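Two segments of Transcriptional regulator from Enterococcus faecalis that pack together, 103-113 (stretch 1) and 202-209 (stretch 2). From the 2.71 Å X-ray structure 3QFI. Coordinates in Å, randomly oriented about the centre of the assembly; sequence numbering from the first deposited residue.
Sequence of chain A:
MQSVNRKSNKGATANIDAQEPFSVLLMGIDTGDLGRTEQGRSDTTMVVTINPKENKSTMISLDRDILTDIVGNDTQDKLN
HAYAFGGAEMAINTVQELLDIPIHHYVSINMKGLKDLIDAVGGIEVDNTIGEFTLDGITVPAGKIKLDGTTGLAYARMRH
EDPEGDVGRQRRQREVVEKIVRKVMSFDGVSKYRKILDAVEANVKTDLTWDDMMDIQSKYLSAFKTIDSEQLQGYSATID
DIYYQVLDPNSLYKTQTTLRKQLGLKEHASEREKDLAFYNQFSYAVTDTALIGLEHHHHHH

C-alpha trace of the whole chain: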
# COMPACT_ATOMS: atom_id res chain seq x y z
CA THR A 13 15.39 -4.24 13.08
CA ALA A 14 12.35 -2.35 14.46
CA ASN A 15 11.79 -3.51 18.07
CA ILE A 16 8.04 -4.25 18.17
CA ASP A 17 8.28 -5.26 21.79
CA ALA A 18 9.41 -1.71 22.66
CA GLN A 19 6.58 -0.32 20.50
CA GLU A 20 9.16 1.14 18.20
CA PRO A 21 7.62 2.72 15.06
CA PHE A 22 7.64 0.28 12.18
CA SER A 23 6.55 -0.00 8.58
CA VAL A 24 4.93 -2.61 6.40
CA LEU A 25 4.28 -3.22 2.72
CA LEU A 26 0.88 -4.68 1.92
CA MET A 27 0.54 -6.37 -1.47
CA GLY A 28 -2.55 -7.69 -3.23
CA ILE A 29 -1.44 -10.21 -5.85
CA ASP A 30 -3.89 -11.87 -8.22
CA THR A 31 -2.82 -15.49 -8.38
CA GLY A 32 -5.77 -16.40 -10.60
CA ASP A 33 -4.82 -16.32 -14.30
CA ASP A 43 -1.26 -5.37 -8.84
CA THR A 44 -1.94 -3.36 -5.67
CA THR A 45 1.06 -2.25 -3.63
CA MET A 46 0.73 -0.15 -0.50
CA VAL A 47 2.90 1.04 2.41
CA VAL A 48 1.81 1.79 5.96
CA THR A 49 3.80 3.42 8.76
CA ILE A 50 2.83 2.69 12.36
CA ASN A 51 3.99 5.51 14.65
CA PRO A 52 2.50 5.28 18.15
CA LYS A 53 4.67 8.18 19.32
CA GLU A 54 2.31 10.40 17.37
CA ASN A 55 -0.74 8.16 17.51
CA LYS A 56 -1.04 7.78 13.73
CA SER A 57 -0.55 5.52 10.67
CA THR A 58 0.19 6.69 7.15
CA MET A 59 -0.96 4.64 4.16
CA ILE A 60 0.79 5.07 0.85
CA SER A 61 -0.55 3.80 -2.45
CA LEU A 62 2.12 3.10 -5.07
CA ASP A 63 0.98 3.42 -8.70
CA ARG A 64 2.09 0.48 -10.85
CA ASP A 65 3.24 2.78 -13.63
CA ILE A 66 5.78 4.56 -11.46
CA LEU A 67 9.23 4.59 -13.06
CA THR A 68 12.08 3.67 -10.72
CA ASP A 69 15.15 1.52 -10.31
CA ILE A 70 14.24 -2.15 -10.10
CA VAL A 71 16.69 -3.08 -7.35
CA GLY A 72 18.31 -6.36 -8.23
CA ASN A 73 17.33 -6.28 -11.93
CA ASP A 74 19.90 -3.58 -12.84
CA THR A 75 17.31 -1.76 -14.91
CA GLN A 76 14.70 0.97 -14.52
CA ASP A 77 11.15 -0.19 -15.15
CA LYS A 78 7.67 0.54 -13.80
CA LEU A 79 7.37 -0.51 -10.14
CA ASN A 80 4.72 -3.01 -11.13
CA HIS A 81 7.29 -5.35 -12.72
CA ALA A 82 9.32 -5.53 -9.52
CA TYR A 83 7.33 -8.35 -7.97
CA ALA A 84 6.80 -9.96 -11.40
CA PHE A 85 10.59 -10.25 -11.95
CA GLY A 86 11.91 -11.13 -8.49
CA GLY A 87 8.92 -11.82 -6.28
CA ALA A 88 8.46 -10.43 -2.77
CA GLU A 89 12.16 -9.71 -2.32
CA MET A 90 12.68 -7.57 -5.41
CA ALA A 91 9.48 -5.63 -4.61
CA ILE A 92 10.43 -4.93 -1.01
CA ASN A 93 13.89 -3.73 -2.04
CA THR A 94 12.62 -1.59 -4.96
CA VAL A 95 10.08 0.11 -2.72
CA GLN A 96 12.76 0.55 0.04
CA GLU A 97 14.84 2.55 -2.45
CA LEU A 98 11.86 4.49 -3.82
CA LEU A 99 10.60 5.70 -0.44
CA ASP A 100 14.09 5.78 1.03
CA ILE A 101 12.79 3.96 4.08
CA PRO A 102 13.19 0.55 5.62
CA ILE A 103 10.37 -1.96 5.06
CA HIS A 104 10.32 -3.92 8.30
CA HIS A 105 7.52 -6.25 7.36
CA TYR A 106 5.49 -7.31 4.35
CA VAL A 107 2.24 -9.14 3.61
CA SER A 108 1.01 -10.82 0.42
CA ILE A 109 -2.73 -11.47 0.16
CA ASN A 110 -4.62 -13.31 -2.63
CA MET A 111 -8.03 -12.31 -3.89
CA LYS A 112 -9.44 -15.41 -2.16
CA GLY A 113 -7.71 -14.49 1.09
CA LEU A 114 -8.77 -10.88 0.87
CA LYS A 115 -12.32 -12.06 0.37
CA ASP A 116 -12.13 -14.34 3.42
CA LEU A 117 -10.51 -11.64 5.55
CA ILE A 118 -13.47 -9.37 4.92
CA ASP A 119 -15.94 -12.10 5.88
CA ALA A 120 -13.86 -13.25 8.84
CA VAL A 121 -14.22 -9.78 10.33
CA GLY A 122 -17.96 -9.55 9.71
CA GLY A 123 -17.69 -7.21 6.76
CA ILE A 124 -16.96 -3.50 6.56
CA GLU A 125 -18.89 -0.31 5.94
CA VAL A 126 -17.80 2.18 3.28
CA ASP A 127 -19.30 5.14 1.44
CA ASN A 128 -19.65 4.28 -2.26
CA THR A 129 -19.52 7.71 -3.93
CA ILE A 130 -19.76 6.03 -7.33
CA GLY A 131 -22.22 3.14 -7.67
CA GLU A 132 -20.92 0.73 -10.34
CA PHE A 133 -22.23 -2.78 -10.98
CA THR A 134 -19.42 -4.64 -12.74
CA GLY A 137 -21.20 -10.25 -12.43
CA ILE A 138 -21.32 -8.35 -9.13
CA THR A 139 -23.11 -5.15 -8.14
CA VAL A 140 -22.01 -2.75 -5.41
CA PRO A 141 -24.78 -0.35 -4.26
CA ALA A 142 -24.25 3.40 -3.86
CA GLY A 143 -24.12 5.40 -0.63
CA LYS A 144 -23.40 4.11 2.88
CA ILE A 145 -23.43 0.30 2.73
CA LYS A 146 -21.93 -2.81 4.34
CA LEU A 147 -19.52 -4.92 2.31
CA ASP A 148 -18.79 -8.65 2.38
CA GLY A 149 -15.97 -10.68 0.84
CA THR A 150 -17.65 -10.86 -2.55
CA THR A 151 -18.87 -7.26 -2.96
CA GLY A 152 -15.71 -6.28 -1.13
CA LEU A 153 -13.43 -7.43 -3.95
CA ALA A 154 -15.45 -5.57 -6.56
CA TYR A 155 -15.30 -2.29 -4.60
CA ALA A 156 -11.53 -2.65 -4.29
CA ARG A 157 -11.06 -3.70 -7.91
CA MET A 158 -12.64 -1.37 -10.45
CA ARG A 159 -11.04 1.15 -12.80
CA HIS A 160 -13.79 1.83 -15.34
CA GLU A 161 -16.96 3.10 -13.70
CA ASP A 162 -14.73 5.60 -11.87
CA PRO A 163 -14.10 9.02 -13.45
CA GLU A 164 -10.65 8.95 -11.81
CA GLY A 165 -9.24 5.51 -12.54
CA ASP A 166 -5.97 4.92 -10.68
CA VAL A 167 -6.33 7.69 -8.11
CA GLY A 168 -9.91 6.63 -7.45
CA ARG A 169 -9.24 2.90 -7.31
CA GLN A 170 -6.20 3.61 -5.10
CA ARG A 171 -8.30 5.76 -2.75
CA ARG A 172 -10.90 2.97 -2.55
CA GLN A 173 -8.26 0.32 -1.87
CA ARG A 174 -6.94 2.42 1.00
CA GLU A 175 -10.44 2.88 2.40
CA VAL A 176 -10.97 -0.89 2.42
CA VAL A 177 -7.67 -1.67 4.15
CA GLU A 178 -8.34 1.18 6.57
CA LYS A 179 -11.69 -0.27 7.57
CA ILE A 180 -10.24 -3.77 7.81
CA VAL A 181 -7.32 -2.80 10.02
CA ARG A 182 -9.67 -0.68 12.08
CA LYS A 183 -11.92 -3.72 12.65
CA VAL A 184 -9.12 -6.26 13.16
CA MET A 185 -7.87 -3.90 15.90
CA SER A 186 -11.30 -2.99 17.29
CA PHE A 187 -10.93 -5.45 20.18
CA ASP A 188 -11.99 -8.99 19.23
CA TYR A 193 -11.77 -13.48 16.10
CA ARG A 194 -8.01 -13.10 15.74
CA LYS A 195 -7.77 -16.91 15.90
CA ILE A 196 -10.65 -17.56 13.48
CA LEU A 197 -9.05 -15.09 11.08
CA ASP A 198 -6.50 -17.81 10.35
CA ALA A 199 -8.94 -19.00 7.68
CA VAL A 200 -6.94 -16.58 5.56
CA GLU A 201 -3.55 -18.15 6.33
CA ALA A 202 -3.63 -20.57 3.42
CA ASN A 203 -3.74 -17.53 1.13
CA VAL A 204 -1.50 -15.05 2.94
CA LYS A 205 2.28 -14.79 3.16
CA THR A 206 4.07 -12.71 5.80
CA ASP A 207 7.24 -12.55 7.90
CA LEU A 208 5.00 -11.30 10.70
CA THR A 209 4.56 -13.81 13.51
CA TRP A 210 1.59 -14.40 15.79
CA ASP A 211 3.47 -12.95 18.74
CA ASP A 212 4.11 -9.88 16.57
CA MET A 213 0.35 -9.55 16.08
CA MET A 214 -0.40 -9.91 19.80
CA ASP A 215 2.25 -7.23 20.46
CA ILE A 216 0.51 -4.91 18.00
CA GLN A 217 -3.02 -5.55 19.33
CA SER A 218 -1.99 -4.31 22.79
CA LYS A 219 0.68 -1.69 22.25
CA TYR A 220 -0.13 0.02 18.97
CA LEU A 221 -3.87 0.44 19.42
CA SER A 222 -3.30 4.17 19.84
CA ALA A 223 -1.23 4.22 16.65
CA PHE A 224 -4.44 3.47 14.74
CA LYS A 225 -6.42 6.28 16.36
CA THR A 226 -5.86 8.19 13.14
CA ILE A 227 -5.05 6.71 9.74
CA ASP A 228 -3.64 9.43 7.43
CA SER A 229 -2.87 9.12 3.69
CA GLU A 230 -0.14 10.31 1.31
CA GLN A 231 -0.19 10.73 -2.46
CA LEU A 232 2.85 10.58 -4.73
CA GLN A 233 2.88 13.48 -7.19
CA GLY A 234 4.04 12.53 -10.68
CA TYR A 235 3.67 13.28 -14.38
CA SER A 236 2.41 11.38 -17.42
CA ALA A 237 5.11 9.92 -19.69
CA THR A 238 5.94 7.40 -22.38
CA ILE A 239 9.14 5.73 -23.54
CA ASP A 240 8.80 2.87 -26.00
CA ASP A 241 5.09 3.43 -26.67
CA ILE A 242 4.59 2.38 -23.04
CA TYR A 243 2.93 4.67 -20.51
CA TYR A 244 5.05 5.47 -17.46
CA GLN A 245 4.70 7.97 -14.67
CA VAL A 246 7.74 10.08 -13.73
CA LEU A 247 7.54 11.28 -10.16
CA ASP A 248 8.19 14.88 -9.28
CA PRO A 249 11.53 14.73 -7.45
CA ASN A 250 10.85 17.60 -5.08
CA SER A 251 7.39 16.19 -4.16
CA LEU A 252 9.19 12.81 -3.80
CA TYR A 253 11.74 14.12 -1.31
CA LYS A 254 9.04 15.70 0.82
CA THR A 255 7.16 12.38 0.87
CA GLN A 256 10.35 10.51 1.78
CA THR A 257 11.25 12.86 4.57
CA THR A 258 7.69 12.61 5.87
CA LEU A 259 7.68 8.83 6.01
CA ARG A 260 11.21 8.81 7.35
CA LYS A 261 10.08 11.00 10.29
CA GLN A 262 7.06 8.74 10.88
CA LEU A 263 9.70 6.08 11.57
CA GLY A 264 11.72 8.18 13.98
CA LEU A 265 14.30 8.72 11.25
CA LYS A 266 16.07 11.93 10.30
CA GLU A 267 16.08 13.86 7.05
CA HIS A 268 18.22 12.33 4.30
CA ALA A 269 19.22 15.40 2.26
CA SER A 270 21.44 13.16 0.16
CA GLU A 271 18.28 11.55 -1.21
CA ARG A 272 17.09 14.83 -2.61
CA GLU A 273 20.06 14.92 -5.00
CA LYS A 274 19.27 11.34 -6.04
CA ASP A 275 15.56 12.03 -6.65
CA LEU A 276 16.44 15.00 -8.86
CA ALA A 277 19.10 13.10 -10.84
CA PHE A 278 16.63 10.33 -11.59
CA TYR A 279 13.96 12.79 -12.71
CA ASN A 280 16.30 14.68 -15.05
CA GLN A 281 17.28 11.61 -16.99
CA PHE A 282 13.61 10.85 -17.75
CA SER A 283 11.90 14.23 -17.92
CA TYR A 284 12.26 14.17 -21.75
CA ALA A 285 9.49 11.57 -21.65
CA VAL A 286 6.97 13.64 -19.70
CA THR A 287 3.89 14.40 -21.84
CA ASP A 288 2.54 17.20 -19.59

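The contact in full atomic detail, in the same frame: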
# COMPACT_ATOMS: atom_id res chain seq x y z
N ILE A 103 11.63 -1.23 5.05
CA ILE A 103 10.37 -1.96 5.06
C ILE A 103 10.61 -3.08 6.04
O ILE A 103 11.22 -4.09 5.69
CB ILE A 103 10.06 -2.61 3.69
CG1 ILE A 103 9.85 -1.54 2.63
CG2 ILE A 103 8.80 -3.47 3.82
CD1 ILE A 103 8.68 -0.60 2.90
N HIS A 104 10.12 -2.92 7.26
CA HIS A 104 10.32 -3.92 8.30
C HIS A 104 9.57 -5.22 8.09
O HIS A 104 10.08 -6.30 8.39
CB HIS A 104 9.93 -3.34 9.63
CG HIS A 104 10.66 -2.08 9.95
ND1 HIS A 104 10.03 -0.86 10.03
CD2 HIS A 104 11.98 -1.85 10.15
CE1 HIS A 104 10.94 0.08 10.26
NE2 HIS A 104 12.12 -0.50 10.34
N HIS A 105 8.36 -5.09 7.58
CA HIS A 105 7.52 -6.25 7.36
C HIS A 105 6.73 -6.14 6.06
O HIS A 105 6.51 -5.05 5.53
CB HIS A 105 6.54 -6.38 8.53
CG HIS A 105 7.20 -6.60 9.85
ND1 HIS A 105 7.85 -7.77 10.16
CD2 HIS A 105 7.28 -5.82 10.95
CE1 HIS A 105 8.31 -7.71 11.40
NE2 HIS A 105 7.97 -6.53 11.90
N TYR A 106 6.28 -7.29 5.57
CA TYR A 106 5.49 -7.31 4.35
C TYR A 106 4.36 -8.32 4.51
O TYR A 106 4.38 -9.17 5.40
CB TYR A 106 6.35 -7.72 3.16
CG TYR A 106 6.57 -9.21 3.05
CD1 TYR A 106 7.58 -9.85 3.78
CD2 TYR A 106 5.76 -9.98 2.23
CE1 TYR A 106 7.76 -11.24 3.69
CE2 TYR A 106 5.93 -11.36 2.13
CZ TYR A 106 6.93 -11.98 2.85
OH TYR A 106 7.07 -13.35 2.73
N VAL A 107 3.37 -8.21 3.63
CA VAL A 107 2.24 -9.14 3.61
C VAL A 107 1.70 -9.26 2.19
O VAL A 107 1.49 -8.27 1.51
CB VAL A 107 1.10 -8.69 4.58
CG1 VAL A 107 0.78 -7.25 4.37
CG2 VAL A 107 -0.16 -9.54 4.35
N SER A 108 1.54 -10.51 1.74
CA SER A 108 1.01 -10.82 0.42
C SER A 108 -0.33 -11.49 0.64
O SER A 108 -0.41 -12.50 1.34
CB SER A 108 1.90 -11.81 -0.34
OG SER A 108 3.09 -11.20 -0.81
N ILE A 109 -1.38 -10.93 0.03
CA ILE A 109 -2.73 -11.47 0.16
C ILE A 109 -3.32 -11.74 -1.23
O ILE A 109 -3.20 -10.90 -2.13
CB ILE A 109 -3.65 -10.48 0.89
CG1 ILE A 109 -2.84 -9.69 1.93
CG2 ILE A 109 -4.83 -11.24 1.54
CD1 ILE A 109 -3.62 -8.62 2.70
N ASN A 110 -3.95 -12.90 -1.39
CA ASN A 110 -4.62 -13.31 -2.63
C ASN A 110 -5.99 -12.66 -2.65
O ASN A 110 -6.41 -12.06 -1.67
CB ASN A 110 -4.86 -14.82 -2.66
CG ASN A 110 -3.62 -15.61 -2.97
OD1 ASN A 110 -3.65 -16.85 -2.94
ND2 ASN A 110 -2.53 -14.91 -3.27
N MET A 111 -6.69 -12.83 -3.76
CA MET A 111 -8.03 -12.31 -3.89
C MET A 111 -8.99 -13.20 -3.10
O MET A 111 -10.03 -12.74 -2.62
CB MET A 111 -8.41 -12.23 -5.38
CG MET A 111 -7.57 -11.22 -6.17
SD MET A 111 -7.60 -9.51 -5.49
CE MET A 111 -6.09 -9.49 -4.45
N LYS A 112 -8.63 -14.47 -2.95
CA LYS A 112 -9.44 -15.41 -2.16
C LYS A 112 -9.24 -15.11 -0.68
O LYS A 112 -10.18 -15.15 0.10
CB LYS A 112 -9.03 -16.87 -2.43
CG LYS A 112 -9.66 -17.48 -3.67
CD LYS A 112 -9.19 -18.92 -3.89
CE LYS A 112 -10.04 -19.61 -4.95
NZ LYS A 112 -11.46 -19.74 -4.51
N GLY A 113 -8.00 -14.80 -0.30
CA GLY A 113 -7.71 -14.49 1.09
C GLY A 113 -8.29 -13.15 1.49
O GLY A 113 -8.77 -12.98 2.62
N ALA A 202 -3.95 -19.78 4.59
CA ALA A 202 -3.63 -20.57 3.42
C ALA A 202 -3.57 -19.73 2.15
O ALA A 202 -3.34 -20.27 1.06
CB ALA A 202 -4.64 -21.68 3.26
N ASN A 203 -3.77 -18.42 2.28
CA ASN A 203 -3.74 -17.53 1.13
C ASN A 203 -3.05 -16.21 1.46
O ASN A 203 -3.24 -15.19 0.78
CB ASN A 203 -5.17 -17.25 0.63
CG ASN A 203 -5.86 -18.49 0.10
OD1 ASN A 203 -6.53 -19.21 0.84
ND2 ASN A 203 -5.68 -18.76 -1.18
N VAL A 204 -2.23 -16.23 2.51
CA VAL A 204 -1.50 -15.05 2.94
C VAL A 204 -0.06 -15.41 3.31
O VAL A 204 0.19 -16.40 3.99
CB VAL A 204 -2.18 -14.39 4.16
CG1 VAL A 204 -1.30 -13.29 4.71
CG2 VAL A 204 -3.53 -13.84 3.78
N LYS A 205 0.88 -14.59 2.85
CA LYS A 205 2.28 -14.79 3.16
C LYS A 205 2.76 -13.57 3.95
O LYS A 205 2.41 -12.44 3.64
CB LYS A 205 3.12 -14.93 1.89
CG LYS A 205 2.92 -16.21 1.11
CD LYS A 205 3.92 -16.26 -0.05
CE LYS A 205 3.74 -17.48 -0.93
NZ LYS A 205 2.33 -17.60 -1.40
N THR A 206 3.57 -13.80 4.98
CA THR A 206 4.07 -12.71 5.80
C THR A 206 5.21 -13.18 6.68
O THR A 206 5.28 -14.35 7.05
CB THR A 206 2.95 -12.14 6.70
OG1 THR A 206 3.46 -11.04 7.46
CG2 THR A 206 2.43 -13.21 7.64
N ASP A 207 6.11 -12.26 7.02
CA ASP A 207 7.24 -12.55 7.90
C ASP A 207 6.86 -12.08 9.29
O ASP A 207 7.70 -11.97 10.18
CB ASP A 207 8.49 -11.81 7.42
CG ASP A 207 8.26 -10.31 7.30
OD1 ASP A 207 7.09 -9.87 7.43
OD2 ASP A 207 9.25 -9.57 7.07
N LEU A 208 5.58 -11.78 9.45
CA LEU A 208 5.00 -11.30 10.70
C LEU A 208 4.46 -12.48 11.49
O LEU A 208 3.57 -13.20 11.03
CB LEU A 208 3.88 -10.31 10.38
CG LEU A 208 3.51 -9.25 11.42
CD1 LEU A 208 4.73 -8.43 11.81
CD2 LEU A 208 2.44 -8.35 10.83
N THR A 209 5.00 -12.69 12.69
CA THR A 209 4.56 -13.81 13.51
C THR A 209 3.30 -13.50 14.30
O THR A 209 2.80 -12.37 14.30
CB THR A 209 5.66 -14.25 14.51
OG1 THR A 209 5.90 -13.21 15.47
CG2 THR A 209 6.95 -14.58 13.77
O HOH W 1 0.03 -15.14 -2.20

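Strand 105-109 of stretch 1 runs antiparallel to the short strand of stretch 2 that includes Val204 and Lys205. Their axes make an angle of 169° and approach to 4.7 Å. Ser108 and Lys205 form the hydrogen-bonded pair at the centre. Ser108 N donates to Lys205 O at 2.8 Å, and Lys205 N donates to Ser108 O at 2.9 Å. Both bonds are nearly straight. Asn110 N extends the ladder by donating to Asn203 O at 3.2 Å.

Towards the other end, side chains take over from the backbone. Thr206 OG1 donates to Tyr106 O at 2.9 Å and also accepts from Leu208 N at 3.0 Å. Asp207 turns its carboxylate to the strand, where OD1 accepts from Tyr106 N at 3.3 Å.

Val107, Ile109 and Val204 share one face of the sheet. Val204 touches both partners: its CG1 lies 3.9 Å from Val107 CG2, and its CG2 lies 3.7 Å from Ile109 CG2. Ser108 and Lys205 point to the other face, and the lysine end leads away.

Leu208 CD1 sits over the His105 ring, 3.5 Å from its centroid, in a CH-pi contact. At the far end, Asn203 ND2 donates a weak bond to Asn110 OD1 at 3.3 Å. Gly113 CA packs 3.8 Å from Asn203 CB, a spacing that leaves little room for a side chain.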